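PDB 3A72: Exo-arabinanase from Penicillium chrysogenum, which hydrolyses alpha-1,5-linked L-arabinan from a chain end, probably releasing arabinobiose. Local coordinates for residues N75-R80 with S106-L111; Y86-R91 with T99-G104; R327-N332 with S347-K352. All coordinates share one frame; numbering follows the deposited sequence.

Overall arrangement
The three contacts sample a six-bladed beta-propeller at different depths. Contacts 1 and 2 share one blade: strand 82-87 pairs with strand 100-106 in contact 2, and N75-R80 meets the loop that follows strand 100-106 in contact 1, so contact 2 is nested inside the loop that contact 1 closes. Contact 3 lies in the blade that joins the chain's two ends, with its centre about 34 Å from that of contact 1. Contact 2 is buried and apolar around backbone bonds; contact 1, only partly buried, relies on polar side chains gripping loop atoms. Contact 3 combines both chemistries, a buried hydrophobic hairpin ending in a salt bridge.

Contact 1 (N75-R80 with S106-L111); sequences NGYGLR and SIPTDL
R80 reaches I107 by leaving the backbone with CG anti to its own N (chi1 -169°) and then bending at chi3 (-53°), which turns NE toward I107 O. R80 grips I107 O side-on, NE donating at 2.8 Å and NH2 at 3.0 Å to this one oxygen, which lies in the guanidinium plane. NE arrives from above the carbonyl plane, whereas NH2 is only slightly tilted from it. T109 CA sits over one face of the guanidinium, toward its rim. NH2 also makes a salt bridge with E46, whose carboxylate takes the T109 hydroxyl as well, so a single acid ties the arginine to the type I turn P108-L111. A water donates to both Y77 O and T109 OG1, adding a second bridge to the turn.

The aromatic side is held by packing on the ring faces. The ring of Y77 is sandwiched: P108 CG makes a CH-pi contact 4.0 Å from the ring centroid, and N75 CB lies over the centre of the opposite face. N75 then sends ND2 to S106 OG, a nearly straight bond of 2.8 Å in the plane of the amide. S106 OG bonds to D72 too, while D115 takes another bond from N75 ND2. Between the two clusters, I107 N donates to G78 O at 3.0 Å, and S106 CA makes a C-H...O contact with the same oxygen.

The contact joins the loop after strand 100-106 to the segment leading into strand 79-80. L79 and S106 form an antiparallel non-hydrogen-bonded pair where strand 79-80 meets the end of strand 100-106. L79 also rests on V117 and I107 on T114, both of strand 114-121, the next strand of the same blade.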
ATOM      1  N   ASN A  75     -19.382   3.312 -10.907  1.00  6.75           N
ATOM      2  CA  ASN A  75     -20.492   3.340  -9.986  1.00  6.80           C
ATOM      3  C   ASN A  75     -21.056   4.716  -9.692  1.00  6.70           C
ATOM      4  O   ASN A  75     -22.196   4.848  -9.267  1.00  8.66           O
ATOM      5  CB  ASN A  75     -20.078   2.746  -8.639  1.00  6.97           C
ATOM      6  CG  ASN A  75     -19.707   1.279  -8.709  1.00  6.74           C
ATOM      7  OD1 ASN A  75     -20.269   0.497  -9.481  1.00  9.46           O
ATOM      8  ND2 ASN A  75     -18.767   0.890  -7.856  1.00  7.07           N
ATOM      9  N   GLY A  76     -20.254   5.759  -9.816  1.00  7.24           N
ATOM     10  CA  GLY A  76     -20.649   7.072  -9.451  1.00  7.65           C
ATOM     11  C   GLY A  76     -20.685   7.332  -7.952  1.00  7.32           C
ATOM     12  O   GLY A  76     -21.209   8.356  -7.531  1.00 10.00           O
ATOM     13  N   TYR A  77     -20.169   6.437  -7.158  1.00  6.18           N
ATOM     14  CA  TYR A  77     -20.175   6.525  -5.697  1.00  6.61           C
ATOM     15  C   TYR A  77     -19.094   7.459  -5.193  1.00  6.12           C
ATOM     16  O   TYR A  77     -19.287   8.220  -4.215  1.00  6.86           O
ATOM     17  CB  TYR A  77     -19.983   5.176  -5.029  1.00  6.48           C
ATOM     18  CG  TYR A  77     -20.969   4.079  -5.370  1.00  6.60           C
ATOM     19  CD1 TYR A  77     -22.220   4.339  -5.922  1.00  8.81           C
ATOM     20  CD2 TYR A  77     -20.640   2.745  -5.178  1.00  7.27           C
ATOM     21  CE1 TYR A  77     -23.090   3.306  -6.234  1.00 11.17           C
ATOM     22  CE2 TYR A  77     -21.474   1.713  -5.487  1.00  8.47           C
ATOM     23  CZ  TYR A  77     -22.688   1.986  -6.019  1.00 10.18           C
ATOM     24  OH  TYR A  77     -23.516   0.913  -6.341  1.00 13.37           O
ATOM     25  N   GLY A  78     -17.914   7.365  -5.811  1.00  6.02           N
ATOM     26  CA  GLY A  78     -16.700   8.049  -5.354  1.00  6.17           C
ATOM     27  C   GLY A  78     -15.578   7.040  -5.156  1.00  5.11           C
ATOM     28  O   GLY A  78     -15.765   6.009  -4.508  1.00  5.69           O
ATOM     29  N   LEU A  79     -14.421   7.367  -5.747  1.00  5.27           N
ATOM     30  CA  LEU A  79     -13.193   6.560  -5.482  1.00  4.94           C
ATOM     31  C   LEU A  79     -12.593   7.112  -4.222  1.00  4.70           C
ATOM     32  O   LEU A  79     -11.964   8.181  -4.218  1.00  5.35           O
ATOM     33  CB  LEU A  79     -12.251   6.595  -6.670  1.00  5.39           C
ATOM     34  CG  LEU A  79     -12.796   6.032  -7.974  1.00  5.85           C
ATOM     35  CD1 LEU A  79     -11.686   5.890  -9.012  1.00  6.97           C
ATOM     36  CD2 LEU A  79     -13.556   4.696  -7.766  1.00  7.17           C
ATOM     37  N   ARG A  80     -12.891   6.448  -3.116  1.00  4.50           N
ATOM     38  CA  ARG A  80     -12.835   7.031  -1.791  1.00  4.44           C
ATOM     39  C   ARG A  80     -11.696   6.588  -0.915  1.00  4.54           C
ATOM     40  O   ARG A  80     -11.052   7.409  -0.250  1.00  5.27           O
ATOM     41  CB  ARG A  80     -14.185   6.773  -1.072  1.00  5.17           C
ATOM     42  CG  ARG A  80     -14.349   7.559   0.227  1.00  5.12           C
ATOM     43  CD  ARG A  80     -15.761   7.350   0.859  1.00  5.10           C
ATOM     44  NE  ARG A  80     -16.808   7.629  -0.126  1.00  5.57           N
ATOM     45  CZ  ARG A  80     -17.257   8.804  -0.475  1.00  5.44           C
ATOM     46  NH1 ARG A  80     -16.875   9.906   0.198  1.00  6.17           N
ATOM     47  NH2 ARG A  80     -18.122   8.912  -1.469  1.00  5.80           N
ATOM     48  N   SER A 106     -14.351   2.043  -4.424  1.00  4.84           N
ATOM     49  CA  SER A 106     -15.535   2.829  -4.723  1.00  4.71           C
ATOM     50  C   SER A 106     -16.546   2.592  -3.633  1.00  4.71           C
ATOM     51  O   SER A 106     -16.943   1.451  -3.371  1.00  5.05           O
ATOM     52  CB  SER A 106     -16.089   2.337  -6.073  1.00  4.87           C
ATOM     53  OG  SER A 106     -17.402   2.843  -6.301  1.00  5.41           O
ATOM     54  N   ILE A 107     -16.946   3.694  -2.977  1.00  4.80           N
ATOM     55  CA  ILE A 107     -17.697   3.643  -1.719  1.00  4.71           C
ATOM     56  C   ILE A 107     -18.658   4.830  -1.761  1.00  4.94           C
ATOM     57  O   ILE A 107     -18.195   5.967  -1.946  1.00  5.37           O
ATOM     58  CB  ILE A 107     -16.779   3.765  -0.490  1.00  4.66           C
ATOM     59  CG1 ILE A 107     -15.759   2.626  -0.440  1.00  4.82           C
ATOM     60  CG2 ILE A 107     -17.589   3.859   0.814  1.00  4.92           C
ATOM     61  CD1 ILE A 107     -14.697   2.844   0.592  1.00  5.25           C
ATOM     62  N   PRO A 108     -19.958   4.650  -1.545  1.00  5.00           N
ATOM     63  CA  PRO A 108     -20.857   5.811  -1.466  1.00  5.32           C
ATOM     64  C   PRO A 108     -20.548   6.638  -0.227  1.00  4.92           C
ATOM     65  O   PRO A 108     -19.955   6.172   0.737  1.00  5.37           O
ATOM     66  CB  PRO A 108     -22.244   5.166  -1.326  1.00  6.47           C
ATOM     67  CG  PRO A 108     -22.118   3.759  -1.766  1.00  7.88           C
ATOM     68  CD  PRO A 108     -20.711   3.406  -1.336  1.00  5.99           C
ATOM     69  N   THR A 109     -21.029   7.898  -0.229  1.00  5.30           N
ATOM     70  CA  THR A 109     -20.826   8.791   0.895  1.00  5.31           C
ATOM     71  C   THR A 109     -21.303   8.182   2.207  1.00  5.23           C
ATOM     72  O   THR A 109     -20.706   8.397   3.268  1.00  5.90           O
ATOM     73  CB  THR A 109     -21.532  10.129   0.637  1.00  5.83           C
ATOM     74  OG1 THR A 109     -21.063  10.710  -0.578  1.00  6.10           O
ATOM     75  CG2 THR A 109     -21.342  11.076   1.821  1.00  7.01           C
ATOM     76  N   ASP A 110     -22.404   7.413   2.140  1.00  4.87           N
ATOM     77  CA  ASP A 110     -22.969   6.784   3.339  1.00  5.46           C
ATOM     78  C   ASP A 110     -22.171   5.579   3.843  1.00  5.11           C
ATOM     79  O   ASP A 110     -22.600   4.987   4.849  1.00  6.18           O
ATOM     80  CB  ASP A 110     -24.448   6.445   3.117  1.00  5.66           C
ATOM     81  CG  ASP A 110     -24.696   5.339   2.101  1.00  6.03           C
ATOM     82  OD1 ASP A 110     -23.747   4.691   1.634  1.00  6.17           O
ATOM     83  OD2 ASP A 110     -25.895   5.153   1.749  1.00  8.37           O
ATOM     84  N   LEU A 111     -21.062   5.223   3.206  1.00  5.01           N
ATOM     85  CA  LEU A 111     -20.181   4.146   3.660  1.00  5.05           C
ATOM     86  C   LEU A 111     -20.877   2.794   3.604  1.00  5.02           C
ATOM     87  O   LEU A 111     -20.453   1.838   4.275  1.00  5.63           O
ATOM     88  CB  LEU A 111     -19.562   4.397   5.037  1.00  5.31           C
ATOM     89  CG  LEU A 111     -18.811   5.710   5.169  1.00  5.63           C
ATOM     90  CD1 LEU A 111     -18.177   5.787   6.566  1.00  7.37           C
ATOM     91  CD2 LEU A 111     -17.750   5.933   4.107  1.00  6.35           C
TER
HETATM   92  O   HOH W   1     -20.711  10.597  -3.841  1.00 15.89           O
HETATM   93  O   HOH W   2     -22.261   8.773  -2.737  1.00 21.56           O

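Contact 2 (Y86-R91 with T99-G104); sequences YSLPER and TLLLAG
L88 overlaps two residues of the facing segment with its two methyls: CD2 lies 3.8 Å from L101 CD1, and CD1 is 3.9 Å from T99 CB. L88 and T99 run side by side in the same direction, whereas L88 and L101 are slanted against each other. A chi1 of -77° sets L88 CG anti to its carbonyl carbon, 4.0 Å from L101 CD1. Y86 O is also approached by carbon: L101 CB comes to 3.5 Å from Y86 O, and L100 CD1 approaches that oxygen at 3.9 Å.

The backbones pair regularly, as adjacent strands of a blade. Y86 and L101 form an antiparallel hydrogen-bonded pair, with Y86 N to L101 O at 2.9 Å and L101 N to Y86 O at 2.8 Å. S87 and L100 follow as a non-hydrogen-bonded pair. Just past the end of strand 82-87, L88 N still donates to T99 O at 2.9 Å, nearly straight, extending the bonding into the connection between the strands. The T99 hydroxyl is hydrogen-bonded to K96 O, within that connection, and to Q122.

The example illustrates how one sheet is buried between others in a propeller. Strand 82-87 is an edge strand of its blade, and strand 100-106 is hydrogen-bonded on its other side to strand 114-121. Toward the next blade, Y86 packs on L154 and L161 and bonds through OH to A156 N, while L101 also meets L161; in the preceding blade, E29 accepts from S87 N.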
ATOM      1  N   TYR A  86       0.163   0.955  -9.889  1.00  4.63           N
ATOM      2  CA  TYR A  86       1.079  -0.122 -10.279  1.00  4.77           C
ATOM      3  C   TYR A  86       1.368  -0.079 -11.786  1.00  4.80           C
ATOM      4  O   TYR A  86       0.450  -0.245 -12.599  1.00  5.65           O
ATOM      5  CB  TYR A  86       0.479  -1.481  -9.962  1.00  4.81           C
ATOM      6  CG  TYR A  86       1.431  -2.629 -10.104  1.00  4.61           C
ATOM      7  CD1 TYR A  86       2.674  -2.640  -9.472  1.00  5.72           C
ATOM      8  CD2 TYR A  86       1.121  -3.744 -10.876  1.00  5.73           C
ATOM      9  CE1 TYR A  86       3.556  -3.685  -9.600  1.00  5.53           C
ATOM     10  CE2 TYR A  86       1.997  -4.833 -10.999  1.00  5.99           C
ATOM     11  CZ  TYR A  86       3.189  -4.786 -10.362  1.00  5.37           C
ATOM     12  OH  TYR A  86       4.044  -5.893 -10.486  1.00  6.26           O
ATOM     13  N   SER A  87       2.609   0.158 -12.132  1.00  5.17           N
ATOM     14  CA  SER A  87       3.080   0.099 -13.532  1.00  5.59           C
ATOM     15  C   SER A  87       3.380  -1.351 -13.841  1.00  5.61           C
ATOM     16  O   SER A  87       4.246  -1.966 -13.203  1.00  6.57           O
ATOM     17  CB  SER A  87       4.298   0.992 -13.694  1.00  6.72           C
ATOM     18  OG  SER A  87       4.798   0.940 -15.010  1.00  8.65           O
ATOM     19  N   LEU A  88       2.660  -1.967 -14.798  1.00  5.76           N
ATOM     20  CA  LEU A  88       2.894  -3.373 -15.092  1.00  5.62           C
ATOM     21  C   LEU A  88       4.327  -3.592 -15.537  1.00  6.25           C
ATOM     22  O   LEU A  88       4.765  -2.989 -16.510  1.00  6.77           O
ATOM     23  CB  LEU A  88       1.981  -3.874 -16.233  1.00  6.74           C
ATOM     24  CG  LEU A  88       0.512  -4.153 -15.859  1.00  6.65           C
ATOM     25  CD1 LEU A  88      -0.157  -4.720 -17.073  1.00  7.83           C
ATOM     26  CD2 LEU A  88       0.416  -5.132 -14.695  1.00  7.41           C
ATOM     27  N   PRO A  89       5.052  -4.524 -14.872  1.00  6.46           N
ATOM     28  CA  PRO A  89       6.396  -4.824 -15.316  1.00  7.24           C
ATOM     29  C   PRO A  89       6.518  -5.792 -16.437  1.00  7.51           C
ATOM     30  O   PRO A  89       7.623  -6.034 -16.955  1.00  9.32           O
ATOM     31  CB  PRO A  89       7.060  -5.403 -14.031  1.00  8.59           C
ATOM     32  CG  PRO A  89       5.991  -5.799 -13.145  1.00 20.09           C
ATOM     33  CD  PRO A  89       4.737  -5.111 -13.571  1.00  8.16           C
ATOM     34  N   GLU A  90       5.392  -6.350 -16.860  1.00  7.82           N
ATOM     35  CA  GLU A  90       5.280  -7.288 -17.973  1.00  8.20           C
ATOM     36  C   GLU A  90       3.866  -7.224 -18.503  1.00  7.64           C
ATOM     37  O   GLU A  90       2.953  -6.807 -17.779  1.00  8.36           O
ATOM     38  CB  GLU A  90       5.661  -8.700 -17.544  1.00  8.99           C
ATOM     39  CG  GLU A  90       4.733  -9.307 -16.543  1.00 10.79           C
ATOM     40  CD  GLU A  90       5.115 -10.662 -16.115  1.00 14.60           C
ATOM     41  OE1 GLU A  90       4.974 -11.602 -16.938  1.00 18.17           O
ATOM     42  OE2 GLU A  90       5.540 -10.819 -14.959  1.00 24.65           O
ATOM     43  N   ARG A  91       3.666  -7.673 -19.726  1.00  7.68           N
ATOM     44  CA  ARG A  91       2.327  -7.763 -20.310  1.00  7.84           C
ATOM     45  C   ARG A  91       1.487  -8.686 -19.447  1.00  7.76           C
ATOM     46  O   ARG A  91       1.930  -9.754 -19.037  1.00  8.53           O
ATOM     47  CB  ARG A  91       2.479  -8.292 -21.734  1.00  9.43           C
ATOM     48  CG  ARG A  91       1.147  -8.660 -22.410  1.00  9.20           C
ATOM     49  CD  ARG A  91       1.308  -8.929 -23.897  1.00 10.15           C
ATOM     50  NE  ARG A  91       1.395  -7.759 -24.743  1.00  9.86           N
ATOM     51  CZ  ARG A  91       0.346  -7.062 -25.209  1.00 11.68           C
ATOM     52  NH1 ARG A  91      -0.880  -7.399 -24.834  1.00 13.34           N
ATOM     53  NH2 ARG A  91       0.506  -6.037 -26.032  1.00 16.25           N
ATOM     54  N   THR A  99       1.576  -0.484 -18.996  1.00  7.04           N
ATOM     55  CA  THR A  99       0.245  -0.056 -18.620  1.00  5.99           C
ATOM     56  C   THR A  99       0.278   0.371 -17.156  1.00  5.76           C
ATOM     57  O   THR A  99       0.814  -0.340 -16.317  1.00  6.72           O
ATOM     58  CB  THR A  99      -0.750  -1.209 -18.782  1.00  6.48           C
ATOM     59  OG1 THR A  99      -0.833  -1.612 -20.166  1.00  7.51           O
ATOM     60  CG2 THR A  99      -2.141  -0.809 -18.331  1.00  8.71           C
ATOM     61  N   LEU A 100      -0.310   1.501 -16.817  1.00  5.92           N
ATOM     62  CA  LEU A 100      -0.363   2.006 -15.476  1.00  5.20           C
ATOM     63  C   LEU A 100      -1.729   1.704 -14.887  1.00  5.32           C
ATOM     64  O   LEU A 100      -2.743   2.114 -15.460  1.00  6.40           O
ATOM     65  CB  LEU A 100      -0.072   3.491 -15.442  1.00  5.78           C
ATOM     66  CG  LEU A 100      -0.145   4.131 -14.041  1.00  6.10           C
ATOM     67  CD1 LEU A 100       0.932   3.620 -13.092  1.00  6.71           C
ATOM     68  CD2 LEU A 100      -0.062   5.650 -14.197  1.00  7.14           C
ATOM     69  N   LEU A 101      -1.765   0.991 -13.784  1.00  5.04           N
ATOM     70  CA  LEU A 101      -2.992   0.594 -13.135  1.00  5.00           C
ATOM     71  C   LEU A 101      -3.214   1.394 -11.850  1.00  4.67           C
ATOM     72  O   LEU A 101      -2.271   1.754 -11.143  1.00  5.05           O
ATOM     73  CB  LEU A 101      -2.985  -0.887 -12.794  1.00  5.70           C
ATOM     74  CG  LEU A 101      -2.740  -1.812 -13.979  1.00  5.96           C
ATOM     75  CD1 LEU A 101      -2.638  -3.258 -13.527  1.00  6.79           C
ATOM     76  CD2 LEU A 101      -3.860  -1.643 -15.015  1.00  6.76           C
ATOM     77  N   LEU A 102      -4.480   1.607 -11.552  1.00  4.82           N
ATOM     78  CA  LEU A 102      -4.907   2.076 -10.236  1.00  5.12           C
ATOM     79  C   LEU A 102      -5.983   1.113  -9.756  1.00  4.92           C
ATOM     80  O   LEU A 102      -7.002   0.920 -10.468  1.00  5.98           O
ATOM     81  CB  LEU A 102      -5.411   3.519 -10.211  1.00  5.96           C
ATOM     82  CG  LEU A 102      -5.869   3.982  -8.825  1.00  6.37           C
ATOM     83  CD1 LEU A 102      -5.535   5.413  -8.547  1.00  8.67           C
ATOM     84  CD2 LEU A 102      -7.363   3.770  -8.606  1.00  7.85           C
ATOM     85  N   ALA A 103      -5.798   0.536  -8.579  1.00  5.00           N
ATOM     86  CA  ALA A 103      -6.867  -0.137  -7.866  1.00  4.81           C
ATOM     87  C   ALA A 103      -7.291   0.752  -6.709  1.00  5.10           C
ATOM     88  O   ALA A 103      -6.475   1.464  -6.126  1.00  7.36           O
ATOM     89  CB  ALA A 103      -6.450  -1.489  -7.365  1.00  5.57           C
ATOM     90  N   GLY A 104      -8.555   0.701  -6.306  1.00  4.70           N
ATOM     91  CA  GLY A 104      -8.997   1.448  -5.165  1.00  4.52           C
ATOM     92  C   GLY A 104     -10.454   1.200  -4.900  1.00  4.75           C
ATOM     93  O   GLY A 104     -11.117   0.527  -5.727  1.00  5.47           O
TER

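Contact 3 (R327-N332 with S347-K352); sequences RYLVVN and SVMDLK
The hairpin of strands 328-333 and 344-350 belongs to the blade that closes the propeller, where the N-terminal strand 6-10 pairs beside strand 344-350, the "Velcro" closure familiar from this fold. Across the hairpin, L329 with M349 and V331 with S347 are hydrogen-bonded pairs, each exchanging two backbone bonds. On their side of the sheet, M349 SD, set anti to its own CA by chi2 (175°), lies 4.0 Å from V331 CG2 and 4.2 Å from L329 CD2, while L351 CD2 touches L329 CB. L329 and M349 both rest on L292 of the neighbouring blade. The other side carries Y328 CB against V348 CG1, at 3.9 Å.

At the open end of the hairpin the chemistry turns ionic. R327 extends from CG to NE and meets D350 side-on, NE to OD1 and NH2 to OD2, both at 2.9 Å and both on the syn side of the carboxylate; the two flat groups are turned 34° apart. The guanidinium is sandwiched, with Y328 OH over the centre of one face and K352 CD over the centre of the other. A water joins Y328 OH to D350 OD2.

D350 is also the N-cap of helix 351-354: K352 N donates to OD1 at 3.0 Å, approaching from the opposite face of the carboxylate plane to R327 NE. L351 N meanwhile donates to R327 O, continuing the pairing past the strand.

One carboxylate thus serves as salt-bridge partner and helix cap. Two N-H donors on OD1 and the helix start would be expected to favour the ionised acid, and its charge probably offsets the repulsion between R327 NH1 and K352 NZ, 4.4 Å apart.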
ATOM      1  N   ARG A 327      19.657   3.476  -5.159  1.00  6.00           N
ATOM      2  CA  ARG A 327      20.310   4.272  -4.146  1.00  6.08           C
ATOM      3  C   ARG A 327      19.395   5.156  -3.286  1.00  5.47           C
ATOM      4  O   ARG A 327      19.769   5.469  -2.166  1.00  6.16           O
ATOM      5  CB  ARG A 327      21.338   5.176  -4.881  1.00  6.57           C
ATOM      6  CG  ARG A 327      22.121   6.060  -3.891  1.00  7.07           C
ATOM      7  CD  ARG A 327      23.331   6.702  -4.637  1.00  8.47           C
ATOM      8  NE  ARG A 327      23.894   7.722  -3.730  1.00  8.80           N
ATOM      9  CZ  ARG A 327      24.900   8.509  -4.104  1.00 11.24           C
ATOM     10  NH1 ARG A 327      25.486   8.359  -5.263  1.00 14.70           N
ATOM     11  NH2 ARG A 327      25.299   9.422  -3.244  1.00 16.03           N
ATOM     12  N   TYR A 328      18.262   5.602  -3.799  1.00  5.96           N
ATOM     13  CA  TYR A 328      17.440   6.618  -3.119  1.00  5.51           C
ATOM     14  C   TYR A 328      16.097   6.023  -2.731  1.00  5.45           C
ATOM     15  O   TYR A 328      15.446   5.308  -3.476  1.00  6.59           O
ATOM     16  CB  TYR A 328      17.261   7.821  -4.055  1.00  6.69           C
ATOM     17  CG  TYR A 328      18.568   8.532  -4.328  1.00  7.28           C
ATOM     18  CD1 TYR A 328      19.092   9.438  -3.422  1.00  8.26           C
ATOM     19  CD2 TYR A 328      19.300   8.203  -5.468  1.00  8.84           C
ATOM     20  CE1 TYR A 328      20.287  10.073  -3.653  1.00 10.67           C
ATOM     21  CE2 TYR A 328      20.515   8.865  -5.705  1.00 10.87           C
ATOM     22  CZ  TYR A 328      20.986   9.775  -4.799  1.00 11.96           C
ATOM     23  OH  TYR A 328      22.196  10.402  -5.004  1.00 15.78           O
ATOM     24  N   LEU A 329      15.670   6.389  -1.500  1.00  5.12           N
ATOM     25  CA  LEU A 329      14.415   5.949  -0.933  1.00  4.67           C
ATOM     26  C   LEU A 329      13.414   7.104  -0.777  1.00  4.54           C
ATOM     27  O   LEU A 329      13.718   8.088  -0.085  1.00  5.43           O
ATOM     28  CB  LEU A 329      14.671   5.372   0.460  1.00  4.70           C
ATOM     29  CG  LEU A 329      13.431   4.846   1.210  1.00  4.95           C
ATOM     30  CD1 LEU A 329      12.881   3.586   0.571  1.00  5.87           C
ATOM     31  CD2 LEU A 329      13.766   4.636   2.671  1.00  5.62           C
ATOM     32  N   VAL A 330      12.241   6.977  -1.357  1.00  4.73           N
ATOM     33  CA  VAL A 330      11.090   7.849  -1.114  1.00  4.69           C
ATOM     34  C   VAL A 330      10.365   7.374   0.119  1.00  4.49           C
ATOM     35  O   VAL A 330      10.080   6.175   0.274  1.00  4.80           O
ATOM     36  CB  VAL A 330      10.174   7.792  -2.328  1.00  5.17           C
ATOM     37  CG1 VAL A 330       8.748   8.216  -2.037  1.00  7.43           C
ATOM     38  CG2 VAL A 330      10.737   8.636  -3.477  1.00  6.88           C
ATOM     39  N   VAL A 331      10.032   8.338   0.993  1.00  4.60           N
ATOM     40  CA  VAL A 331       9.228   8.124   2.179  1.00  4.67           C
ATOM     41  C   VAL A 331       8.089   9.155   2.118  1.00  4.45           C
ATOM     42  O   VAL A 331       8.346  10.355   2.187  1.00  5.17           O
ATOM     43  CB  VAL A 331      10.036   8.250   3.492  1.00  4.76           C
ATOM     44  CG1 VAL A 331       9.170   7.815   4.648  1.00  5.21           C
ATOM     45  CG2 VAL A 331      11.332   7.497   3.412  1.00  5.65           C
ATOM     46  N   ASN A 332       6.857   8.693   1.933  1.00  4.36           N
ATOM     47  CA  ASN A 332       5.727   9.550   1.522  1.00  4.61           C
ATOM     48  C   ASN A 332       4.594   9.392   2.494  1.00  4.52           C
ATOM     49  O   ASN A 332       4.042   8.270   2.621  1.00  4.95           O
ATOM     50  CB  ASN A 332       5.340   9.111   0.121  1.00  4.81           C
ATOM     51  CG  ASN A 332       4.094   9.644  -0.502  1.00  4.83           C
ATOM     52  OD1 ASN A 332       3.525  10.756  -0.160  1.00  7.23           O
ATOM     53  ND2 ASN A 332       3.555   8.954  -1.395  1.00  3.91           N
ATOM     54  N   SER A 347       9.861  12.741   1.554  1.00  5.44           N
ATOM     55  CA  SER A 347      11.304  12.887   1.739  1.00  5.16           C
ATOM     56  C   SER A 347      12.008  11.845   0.864  1.00  5.04           C
ATOM     57  O   SER A 347      11.432  10.816   0.542  1.00  5.87           O
ATOM     58  CB  SER A 347      11.685  12.713   3.191  1.00  5.75           C
ATOM     59  OG  SER A 347      11.055  13.663   4.037  1.00  6.28           O
ATOM     60  N   VAL A 348      13.265  12.152   0.521  1.00  5.04           N
ATOM     61  CA  VAL A 348      14.121  11.224  -0.204  1.00  5.11           C
ATOM     62  C   VAL A 348      15.382  11.073   0.604  1.00  5.35           C
ATOM     63  O   VAL A 348      16.012  12.067   0.979  1.00  6.48           O
ATOM     64  CB  VAL A 348      14.413  11.725  -1.635  1.00  5.70           C
ATOM     65  CG1 VAL A 348      15.349  10.751  -2.354  1.00  6.35           C
ATOM     66  CG2 VAL A 348      13.127  11.866  -2.427  1.00  6.22           C
ATOM     67  N   MET A 349      15.766   9.836   0.885  1.00  5.38           N
ATOM     68  CA  MET A 349      16.946   9.503   1.619  1.00  5.36           C
ATOM     69  C   MET A 349      17.963   8.844   0.736  1.00  5.07           C
ATOM     70  O   MET A 349      17.652   8.055  -0.142  1.00  6.15           O
ATOM     71  CB  MET A 349      16.573   8.521   2.793  1.00  5.46           C
ATOM     72  CG  MET A 349      15.491   9.068   3.708  1.00  6.30           C
ATOM     73  SD  MET A 349      14.974   7.890   4.951  1.00  6.91           S
ATOM     74  CE  MET A 349      16.382   7.891   6.051  1.00  9.17           C
ATOM     75  N   ASP A 350      19.257   9.159   0.999  1.00  5.76           N
ATOM     76  CA  ASP A 350      20.391   8.600   0.255  1.00  6.07           C
ATOM     77  C   ASP A 350      20.850   7.348   0.951  1.00  6.16           C
ATOM     78  O   ASP A 350      21.523   7.421   1.989  1.00  7.51           O
ATOM     79  CB  ASP A 350      21.507   9.627   0.141  1.00  7.54           C
ATOM     80  CG  ASP A 350      22.677   9.127  -0.677  1.00  9.23           C
ATOM     81  OD1 ASP A 350      22.681   7.960  -1.114  1.00  7.95           O
ATOM     82  OD2 ASP A 350      23.603   9.976  -0.958  1.00 12.79           O
ATOM     83  N   LEU A 351      20.475   6.189   0.421  1.00  6.31           N
ATOM     84  CA  LEU A 351      20.785   4.889   1.025  1.00  6.83           C
ATOM     85  C   LEU A 351      22.277   4.590   1.011  1.00  7.54           C
ATOM     86  O   LEU A 351      22.732   3.746   1.825  1.00  9.19           O
ATOM     87  CB  LEU A 351      19.984   3.777   0.370  1.00  6.32           C
ATOM     88  CG  LEU A 351      18.445   3.971   0.474  1.00  6.59           C
ATOM     89  CD1 LEU A 351      17.745   2.880  -0.364  1.00  8.00           C
ATOM     90  CD2 LEU A 351      17.980   4.020   1.895  1.00  7.93           C
ATOM     91  N   LYS A 352      23.045   5.246   0.151  1.00  7.50           N
ATOM     92  CA  LYS A 352      24.506   5.111   0.192  1.00  8.83           C
ATOM     93  C   LYS A 352      25.019   5.578   1.557  1.00  9.24           C
ATOM     94  O   LYS A 352      26.023   5.010   2.068  1.00 11.61           O
ATOM     95  CB  LYS A 352      25.169   5.857  -0.955  1.00 10.94           C
ATOM     96  CG  LYS A 352      26.678   5.588  -1.085  1.00 14.78           C
ATOM     97  CD  LYS A 352      27.215   6.264  -2.361  1.00 19.42           C
ATOM     98  CE  LYS A 352      28.735   6.201  -2.539  1.00 35.13           C
ATOM     99  NZ  LYS A 352      29.124   6.314  -3.995  1.00 49.03           N
TER
HETATM  100  O   HOH W   3      22.967  12.171  -2.718  1.00 25.55           O